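Local coordinates for HhaI Restriction Endonuclease (Haemophilus parahaemolyticus, PDB 6UKF), which recognises the DNA sequence GCGC and, as a type II restriction endonuclease, cleaves the double strand there, probably with the help of divalent metal ions, at residues His143-Tyr147 and Ile244-Asp248; Lys158-Leu164 and Val219-Thr225. All blocks are in the same frame, centred on the assembly; numbering follows the deposited sequence.

How the contacts relate
Contact 1 and contact 2 lie on opposite sides of the chain's centre. Their centres are 39 Å apart and their nearest atoms about 22 Å apart, so they do not touch. Along the chain, contact 2 is nested inside the loop that contact 1 closes. Strand 148-156 follows Tyr-147 directly and leads towards Lys-158; it carries Ser-151 and Thr-153 of the calcium site. Strand 228-236 lies beside it and runs back from contact 2 towards helix 242-255. Contact 2 joins two segments on the bound DNA and touches both base edges and phosphates. Contact 1 holds the C-terminal helix to a loop, with its nearest atom about 10 Å from the DNA.

Contact 1. Residues His143-Tyr147 and Ile244-Asp248; sequences HFEHY and ILNED. With PO4 (phosphate ion), chain Q.
A loop between strands 136-140 and 148-156 packs on the C-terminal helix 242-255. Residues 144-146 form a turn with helical backbone angles, closed by His-146 N to His-143 O (3.0 Å) and Tyr-147 N to Phe-144 O (3.0 Å). Residues 244-248 are regular helix. In register, His-143 faces Asp-248 (CA-CA 8.2 Å) and His-146 faces Ile-244 (7.7 Å). The CA-to-CB bond of His-143 (chi1 m) points toward the helix. His-143 ND1 makes weak hydrogen bonds to Asp-248 OD2 (2.9 Å) and OD1 (3.3 Å). Phe-144 points away and stacks edge-to-face on Phe-129. Glu-145 forms a salt bridge with Lys-118. His-146 (chi1 m) receives Ile-244 CD1 over one ring face, a CH-pi contact of 3.4 Å to the centroid. Its ND1 donates to phosphate O4 at 2.7 Å; this ion probably comes from the crystallisation liquor. The Tyr-147 ring (chi1 m) has CE1 4.2 Å from Ile-244 CG2 and CE2 3.8 Å from Leu-245 CD1; its OH donates to Asp-248 OD1 at 2.6 Å.

Contact 2. Residues Lys158-Leu164 and Val219-Thr225; sequences KSGSRHL and VKILSNT. With EDO (1,2-ethanediol), chain M; EDO (1,2-ethanediol), chain H; EDO (1,2-ethanediol), chain D; nucleotides of chain C.
A short antiparallel beta ladder at a sheet edge continues into two extended loops against the DNA. Arg-162 and Ile-221 are a hydrogen-bonded pair (CA-CA 5.2 Å): Arg-162 N donates to Ile-221 O (2.9 Å) and Ile-221 N to Arg-162 O (2.7 Å). His-163 and Lys-220 are the non-hydrogen-bonded pair (CA-CA 4.6 Å). His-163 N instead donates to O2 of the chain M ethanediol, probably from crystallisation liquor (2.9 Å). Leu-164 N donates to Val-219 O (2.9 Å). Ladder bonding lapses near Leu-222; a water links Ser-159 O and Ser-223 N. Beyond it, Ser-159 N donates to Thr-225 O (2.9 Å), loop to loop. Ser-223 OG (chi1 t) accepts from Thr-225 N (2.9 Å), an ST turn. Ile-221 CD1 lies over the Arg-162 guanidinium. Several polar groups are satisfied by DNA. Gly-160 N bonds a guanine O6 and Ser-159 OG a guanine N7, consistent with base reading. Lys-158 and Arg-162 form salt bridges with phosphates, and Thr-225 OG1 is hydrogen-bonded to a phosphate. At DG7 of chain C, a CB on Gly-160 would clash with O6. Lys-220 NZ reaches OP1 of DG7 (2.8 Å), and Ser-161 OG (chi1 p) donates to its OP2 at 2.5 Å.

Contact 1. Residues His143-Tyr147 and Ile244-Asp248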
# COMPACT_ATOMS: atom_id res chain seq x y z
N HIS A 143 4.85 16.96 10.39
CA HIS A 143 4.40 18.07 9.56
C HIS A 143 3.64 17.62 8.32
O HIS A 143 3.50 18.40 7.37
CB HIS A 143 5.58 18.97 9.18
CG HIS A 143 6.11 19.76 10.33
ND1 HIS A 143 7.13 20.67 10.19
CD2 HIS A 143 5.76 19.78 11.64
CE1 HIS A 143 7.40 21.21 11.36
NE2 HIS A 143 6.58 20.69 12.26
N PHE A 144 3.11 16.40 8.34
CA PHE A 144 2.47 15.80 7.17
C PHE A 144 1.44 16.72 6.52
O PHE A 144 1.37 16.81 5.29
CB PHE A 144 1.81 14.49 7.60
CG PHE A 144 1.41 13.61 6.47
CD1 PHE A 144 2.29 12.67 5.97
CD2 PHE A 144 0.15 13.70 5.91
CE1 PHE A 144 1.93 11.84 4.92
CE2 PHE A 144 -0.22 12.88 4.86
CZ PHE A 144 0.68 11.95 4.37
N GLU A 145 0.62 17.39 7.33
CA GLU A 145 -0.50 18.14 6.78
C GLU A 145 -0.06 19.33 5.94
O GLU A 145 -0.86 19.86 5.16
CB GLU A 145 -1.45 18.60 7.90
CG GLU A 145 -0.95 19.77 8.75
CD GLU A 145 0.07 19.37 9.81
OE1 GLU A 145 0.47 18.25 9.83
OE2 GLU A 145 0.46 20.30 10.67
N HIS A 146 1.18 19.78 6.08
CA HIS A 146 1.68 20.89 5.28
C HIS A 146 2.04 20.47 3.87
O HIS A 146 2.32 21.34 3.04
CB HIS A 146 2.90 21.51 5.97
CG HIS A 146 2.59 22.11 7.31
ND1 HIS A 146 1.77 23.21 7.46
CD2 HIS A 146 2.97 21.74 8.55
CE1 HIS A 146 1.67 23.50 8.74
NE2 HIS A 146 2.39 22.63 9.43
N TYR A 147 2.03 19.18 3.57
CA TYR A 147 2.48 18.66 2.29
C TYR A 147 1.40 17.94 1.51
O TYR A 147 1.39 18.03 0.28
CB TYR A 147 3.66 17.71 2.52
CG TYR A 147 4.86 18.42 3.08
CD1 TYR A 147 5.01 18.58 4.45
CD2 TYR A 147 5.81 18.99 2.24
CE1 TYR A 147 6.10 19.25 4.97
CE2 TYR A 147 6.90 19.66 2.75
CZ TYR A 147 7.04 19.80 4.11
OH TYR A 147 8.13 20.46 4.62
N ILE A 244 8.28 26.22 5.73
CA ILE A 244 8.18 24.90 6.33
C ILE A 244 9.11 23.92 5.62
O ILE A 244 9.80 23.12 6.25
CB ILE A 244 6.72 24.42 6.32
CG1 ILE A 244 5.86 25.38 7.15
CG2 ILE A 244 6.62 22.98 6.82
CD1 ILE A 244 4.40 25.00 7.24
N LEU A 245 9.13 23.98 4.28
CA LEU A 245 9.97 23.08 3.51
C LEU A 245 11.43 23.19 3.95
O LEU A 245 12.10 22.18 4.17
CB LEU A 245 9.84 23.43 2.03
CG LEU A 245 10.59 22.54 1.04
CD1 LEU A 245 9.84 21.24 0.84
CD2 LEU A 245 10.78 23.29 -0.27
N ASN A 246 11.92 24.41 4.10
CA ASN A 246 13.33 24.60 4.44
C ASN A 246 13.64 24.11 5.85
O ASN A 246 14.66 23.44 6.06
CB ASN A 246 13.74 26.06 4.26
CG ASN A 246 13.95 26.42 2.80
OD1 ASN A 246 14.17 25.56 1.95
ND2 ASN A 246 13.91 27.72 2.51
N GLU A 247 12.80 24.43 6.83
CA GLU A 247 13.08 23.96 8.18
C GLU A 247 12.97 22.44 8.26
O GLU A 247 13.70 21.80 9.03
CB GLU A 247 12.18 24.64 9.20
CG GLU A 247 10.71 24.27 9.12
CD GLU A 247 9.85 25.08 10.08
OE1 GLU A 247 10.38 25.98 10.76
OE2 GLU A 247 8.64 24.80 10.16
N ASP A 248 12.10 21.84 7.44
CA ASP A 248 11.96 20.39 7.44
C ASP A 248 13.17 19.70 6.82
O ASP A 248 13.55 18.61 7.26
CB ASP A 248 10.66 19.99 6.74
CG ASP A 248 9.47 20.18 7.64
OD1 ASP A 248 8.37 20.09 7.20
OD2 ASP A 248 9.76 20.45 8.91
P PO4 Q . -0.75 24.46 5.33
O1 PO4 Q . -1.14 24.38 3.87
O2 PO4 Q . -1.42 25.65 5.96
O3 PO4 Q . -1.19 23.20 6.04
O4 PO4 Q . 0.74 24.61 5.44

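Contact 2. Residues Lys158-Leu164 and Val219-Thr225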
# COMPACT_ATOMS: atom_id res chain seq x y z
N LYS A 158 -10.29 -6.35 -2.73
CA LYS A 158 -9.97 -7.76 -2.85
C LYS A 158 -8.55 -8.02 -2.37
O LYS A 158 -7.63 -7.23 -2.63
CB LYS A 158 -10.09 -8.14 -4.33
CG LYS A 158 -9.95 -9.60 -4.64
CD LYS A 158 -9.96 -9.80 -6.14
CE LYS A 158 -9.87 -11.26 -6.53
NZ LYS A 158 -9.77 -11.42 -8.00
N SER A 159 -8.36 -9.14 -1.67
CA SER A 159 -7.03 -9.52 -1.23
C SER A 159 -6.18 -9.94 -2.42
O SER A 159 -6.66 -10.09 -3.55
CB SER A 159 -7.11 -10.63 -0.18
OG SER A 159 -7.71 -10.16 1.02
N GLY A 160 -4.88 -10.12 -2.16
CA GLY A 160 -3.91 -10.30 -3.21
C GLY A 160 -3.76 -11.74 -3.66
O GLY A 160 -4.42 -12.66 -3.18
N SER A 161 -2.83 -11.93 -4.59
CA SER A 161 -2.63 -13.20 -5.25
C SER A 161 -1.59 -14.03 -4.50
O SER A 161 -0.98 -13.58 -3.52
CB SER A 161 -2.17 -12.96 -6.69
OG SER A 161 -0.93 -12.28 -6.70
N ARG A 162 -1.37 -15.25 -4.98
CA ARG A 162 -0.29 -16.10 -4.50
C ARG A 162 0.29 -16.84 -5.69
O ARG A 162 -0.36 -17.01 -6.72
CB ARG A 162 -0.77 -17.08 -3.42
CG ARG A 162 -1.93 -17.97 -3.82
CD ARG A 162 -2.70 -18.43 -2.60
NE ARG A 162 -3.83 -19.29 -2.94
CZ ARG A 162 -3.75 -20.61 -3.08
NH1 ARG A 162 -2.60 -21.24 -2.92
NH2 ARG A 162 -4.84 -21.31 -3.39
N HIS A 163 1.55 -17.26 -5.55
CA HIS A 163 2.20 -17.98 -6.63
C HIS A 163 1.50 -19.32 -6.87
O HIS A 163 1.06 -19.98 -5.93
CB HIS A 163 3.65 -18.26 -6.28
CG HIS A 163 4.53 -17.05 -6.29
ND1 HIS A 163 5.90 -17.12 -6.20
CD2 HIS A 163 4.22 -15.73 -6.37
CE1 HIS A 163 6.41 -15.90 -6.22
NE2 HIS A 163 5.41 -15.04 -6.33
N LEU A 164 1.41 -19.71 -8.13
CA LEU A 164 1.07 -21.09 -8.44
C LEU A 164 1.98 -22.02 -7.66
O LEU A 164 3.18 -21.77 -7.52
CB LEU A 164 1.24 -21.34 -9.94
CG LEU A 164 0.87 -22.73 -10.45
CD1 LEU A 164 -0.64 -22.91 -10.44
CD2 LEU A 164 1.44 -22.96 -11.84
N VAL A 219 2.74 -17.64 -13.03
CA VAL A 219 1.32 -17.90 -12.85
C VAL A 219 0.95 -17.58 -11.41
O VAL A 219 1.65 -17.99 -10.48
CB VAL A 219 0.96 -19.35 -13.20
CG1 VAL A 219 -0.53 -19.57 -13.10
CG2 VAL A 219 1.46 -19.68 -14.60
N LYS A 220 -0.15 -16.86 -11.23
CA LYS A 220 -0.64 -16.49 -9.92
C LYS A 220 -2.05 -17.02 -9.73
O LYS A 220 -2.80 -17.19 -10.69
CB LYS A 220 -0.64 -14.97 -9.73
CG LYS A 220 0.73 -14.32 -9.91
CD LYS A 220 0.93 -13.84 -11.34
CE LYS A 220 2.38 -13.45 -11.59
NZ LYS A 220 2.80 -12.27 -10.79
N ILE A 221 -2.40 -17.29 -8.48
CA ILE A 221 -3.75 -17.67 -8.09
C ILE A 221 -4.35 -16.45 -7.40
O ILE A 221 -3.80 -15.96 -6.41
CB ILE A 221 -3.76 -18.88 -7.15
CG1 ILE A 221 -3.05 -20.08 -7.81
CG2 ILE A 221 -5.19 -19.24 -6.77
CD1 ILE A 221 -2.72 -21.18 -6.83
N LEU A 222 -5.47 -15.97 -7.92
CA LEU A 222 -6.10 -14.78 -7.36
C LEU A 222 -6.94 -15.15 -6.13
O LEU A 222 -7.34 -16.30 -5.94
CB LEU A 222 -6.96 -14.09 -8.41
CG LEU A 222 -6.20 -13.73 -9.70
CD1 LEU A 222 -7.10 -13.00 -10.69
CD2 LEU A 222 -4.95 -12.92 -9.41
N SER A 223 -7.20 -14.15 -5.31
CA SER A 223 -7.88 -14.34 -4.04
C SER A 223 -9.38 -14.51 -4.25
O SER A 223 -9.94 -14.16 -5.29
CB SER A 223 -7.66 -13.13 -3.14
OG SER A 223 -8.29 -13.29 -1.88
N ASN A 224 -10.04 -15.04 -3.22
CA ASN A 224 -11.49 -15.07 -3.13
C ASN A 224 -11.99 -14.24 -1.94
O ASN A 224 -13.16 -14.35 -1.57
CB ASN A 224 -12.01 -16.51 -3.02
CG ASN A 224 -11.74 -17.32 -4.28
OD1 ASN A 224 -11.87 -16.82 -5.40
ND2 ASN A 224 -11.36 -18.58 -4.11
N THR A 225 -11.12 -13.42 -1.34
CA THR A 225 -11.46 -12.61 -0.18
C THR A 225 -11.75 -11.18 -0.62
O THR A 225 -10.92 -10.55 -1.29
CB THR A 225 -10.31 -12.63 0.83
OG1 THR A 225 -10.00 -13.98 1.20
CG2 THR A 225 -10.67 -11.84 2.07
C1 EDO M . 2.68 -14.35 -3.61
O1 EDO M . 3.42 -13.23 -4.10
C2 EDO M . 3.63 -15.50 -3.28
O2 EDO M . 2.86 -16.67 -3.01
C1 EDO H . 4.90 -19.02 -9.63
O1 EDO H . 4.23 -17.76 -9.65
C2 EDO H . 5.65 -19.21 -10.95
O2 EDO H . 4.71 -19.37 -12.01
C1 EDO D . -11.80 -9.10 -9.36
O1 EDO D . -12.40 -10.38 -9.12
C2 EDO D . -11.37 -9.02 -10.82
O2 EDO D . -10.19 -9.82 -10.99
P DG C 7 0.05 -10.17 -9.53
OP1 DG C 7 0.88 -10.20 -10.76
OP2 DG C 7 -0.58 -11.42 -9.06
O5' DG C 7 0.94 -9.56 -8.35
C5' DG C 7 1.79 -8.45 -8.60
C4' DG C 7 2.85 -8.29 -7.53
O4' DG C 7 2.26 -7.70 -6.33
C3' DG C 7 3.52 -9.57 -7.05
O3' DG C 7 4.88 -9.28 -6.67
C2' DG C 7 2.64 -10.00 -5.88
C1' DG C 7 2.22 -8.66 -5.28
N9 DG C 7 0.88 -8.64 -4.72
C8 DG C 7 -0.26 -9.17 -5.28
N7 DG C 7 -1.33 -8.96 -4.56
C5 DG C 7 -0.87 -8.23 -3.47
C6 DG C 7 -1.58 -7.72 -2.36
O6 DG C 7 -2.79 -7.81 -2.11
N1 DG C 7 -0.74 -7.05 -1.48
C2 DG C 7 0.61 -6.88 -1.66
N2 DG C 7 1.26 -6.20 -0.70
N3 DG C 7 1.29 -7.36 -2.69
C4 DG C 7 0.48 -8.02 -3.56
O HOH W 1 -10.46 -14.30 -7.95
O HOH W 2 -9.99 -8.37 1.22
O HOH W 3 -6.20 -11.46 -5.96
O HOH W 4 -4.67 -15.79 -3.90
O HOH W 5 -7.03 -18.08 -3.07